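Local coordinates for protein putative alpha-L-fucosidase (Bacteroides thetaiotaomicron, PDB 4H41) that is a putative alpha-L-fucosidase with a TIM-barrel fold, probably hydrolysing fucose-containing host glycans in carbohydrate metabolism, at residues B[165-169]-B[225-229]. Sequence-based numbering, arbitrary orientation.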
loop_
_atom_site.group_PDB
_atom_site.type_symbol
_atom_site.label_atom_id
_atom_site.label_comp_id
_atom_site.label_asym_id
_atom_site.label_seq_id
_atom_site.Cartn_x
_atom_site.Cartn_y
_atom_site.Cartn_z
ATOM N N GLU B 165 12.081 8.865 20.782
ATOM C CA GLU B 165 12.748 7.643 20.312
ATOM C C GLU B 165 14.176 7.853 19.866
ATOM O O GLU B 165 14.431 8.708 19.024
ATOM C CB GLU B 165 12.000 7.027 19.120
ATOM C CG GLU B 165 10.666 6.417 19.412
ATOM C CD GLU B 165 9.982 5.976 18.131
ATOM O OE1 GLU B 165 10.633 5.321 17.275
ATOM O OE2 GLU B 165 8.793 6.328 17.971
ATOM N N ILE B 166 15.082 6.980 20.326
ATOM C CA ILE B 166 16.473 6.960 19.919
ATOM C C ILE B 166 16.897 5.519 19.694
ATOM O O ILE B 166 16.185 4.600 20.096
ATOM C CB ILE B 166 17.398 7.645 20.985
ATOM C CG1 ILE B 166 17.516 6.812 22.297
ATOM C CG2 ILE B 166 16.956 9.078 21.272
ATOM C CD1 ILE B 166 18.562 7.301 23.285
ATOM N N SER B 167 18.069 5.323 19.090
ATOM C CA SER B 167 18.709 4.015 18.990
ATOM C C SER B 167 20.146 4.014 19.473
ATOM O O SER B 167 20.665 2.949 19.788
ATOM C CB SER B 167 18.674 3.498 17.555
ATOM O OG SER B 167 19.453 4.301 16.693
ATOM N N ARG B 168 20.822 5.166 19.428
ATOM C CA ARG B 168 22.229 5.307 19.774
ATOM C C ARG B 168 22.433 6.451 20.746
ATOM O O ARG B 168 21.509 7.247 20.971
ATOM C CB ARG B 168 23.006 5.619 18.470
ATOM C CG ARG B 168 22.938 4.545 17.377
ATOM C CD ARG B 168 23.647 3.265 17.770
ATOM N NE ARG B 168 25.074 3.489 17.968
ATOM C CZ ARG B 168 26.021 3.350 17.043
ATOM N NH1 ARG B 168 25.702 2.997 15.803
ATOM N NH2 ARG B 168 27.291 3.581 17.348
ATOM N N ALA B 169 23.664 6.612 21.239
ATOM C CA ALA B 169 24.047 7.780 22.047
ATOM C C ALA B 169 23.560 9.041 21.310
ATOM O O ALA B 169 23.761 9.155 20.097
ATOM C CB ALA B 169 25.551 7.822 22.245
ATOM N N GLU B 225 26.904 1.843 24.591
ATOM C CA GLU B 225 26.129 3.072 24.603
ATOM C C GLU B 225 24.901 2.981 25.520
ATOM O O GLU B 225 24.621 3.913 26.261
ATOM C CB GLU B 225 25.713 3.475 23.182
ATOM C CG GLU B 225 26.929 3.824 22.322
ATOM C CD GLU B 225 26.664 4.301 20.907
ATOM O OE1 GLU B 225 25.493 4.576 20.565
ATOM O OE2 GLU B 225 27.628 4.356 20.106
ATOM N N TRP B 226 24.203 1.857 25.500
ATOM C CA TRP B 226 23.015 1.701 26.320
ATOM C C TRP B 226 23.356 1.487 27.780
ATOM O O TRP B 226 22.578 1.884 28.641
ATOM C CB TRP B 226 22.108 0.619 25.749
ATOM C CG TRP B 226 21.337 1.193 24.613
ATOM C CD1 TRP B 226 21.666 1.167 23.287
ATOM C CD2 TRP B 226 20.212 2.069 24.728
ATOM N NE1 TRP B 226 20.786 1.940 22.569
ATOM C CE2 TRP B 226 19.887 2.511 23.430
ATOM C CE3 TRP B 226 19.435 2.511 25.813
ATOM C CZ2 TRP B 226 18.768 3.316 23.172
ATOM C CZ3 TRP B 226 18.342 3.322 25.562
ATOM C CH2 TRP B 226 18.037 3.748 24.265
ATOM N N ASN B 227 24.559 0.997 28.078
ATOM C CA ASN B 227 25.039 0.943 29.463
ATOM C C ASN B 227 25.090 2.360 30.027
ATOM O O ASN B 227 24.632 2.623 31.143
ATOM C CB ASN B 227 26.420 0.281 29.519
ATOM C CG ASN B 227 26.966 0.202 30.888
ATOM O OD1 ASN B 227 26.369 -0.439 31.750
ATOM N ND2 ASN B 227 28.093 0.853 31.141
ATOM N N GLU B 228 25.585 3.311 29.222
ATOM C CA GLU B 228 25.649 4.708 29.651
ATOM C C GLU B 228 24.262 5.329 29.786
ATOM O O GLU B 228 24.016 6.088 30.725
ATOM C CB GLU B 228 26.460 5.553 28.648
ATOM C CG GLU B 228 27.928 5.190 28.622
ATOM C CD GLU B 228 28.813 6.150 27.849
ATOM O OE1 GLU B 228 28.852 7.345 28.220
ATOM O OE2 GLU B 228 29.503 5.701 26.905
ATOM N N ILE B 229 23.369 5.035 28.852
ATOM C CA ILE B 229 22.026 5.607 28.891
ATOM C C ILE B 229 21.290 5.073 30.100
ATOM O O ILE B 229 20.780 5.875 30.880
ATOM C CB ILE B 229 21.249 5.370 27.570
ATOM C CG1 ILE B 229 21.901 6.175 26.457
ATOM C CG2 ILE B 229 19.793 5.756 27.721
ATOM C CD1 ILE B 229 21.642 5.615 25.093
#
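The indole of W226 carries I229 CD1 over the centre of one face, 3.7 Å above the ring plane, and meets S167 O at its edge. I166 comes obliquely to the six-membered ring, CG1 lying 3.7 Å from W226 CH2. The fold is a closed eight-stranded parallel (beta/alpha)8 barrel. Here the loop that leads from strand 157-162 to helix 173-187 packs against the outer helix 219-233. W226 NE1 donates in its ring plane to S167 O (3.0 Å), but stands above the carbonyl plane. This bond gives the buried indole N-H a partner and helps fix the ring's rotation. F242 adds an edge-to-face ring contact to W226. I166 CG1 sits between the backbone N and the carbonyl carbon (chi1 70°), which directs CD1 to I229 CD1, tip to tip.

A polar cluster lies beside this apolar patch. R168 grips E225 side-on, NE to OE1 and NH2 to OE2 (2.9 Å), with both acceptors at the guanidinium edge. The guanidinium and carboxylate planes are 34° apart. Bends at chi2 and chi3 fold the arginine back to the helix, while E225 stays extended beyond CG. D200 forms a salt bridge with R168 NH1, and Q221 bonds E225 OE2. A glutamine at E225 has no negative charge and only one acceptor oxygen, and would probably leave R168 without this charge partner and at least one of the three N-H donors unbonded. E225 OE1 takes two donors from opposite faces of the carboxylate: R168 NE at 2.8 Å and, nearly straight at 174°, the backbone N of A169.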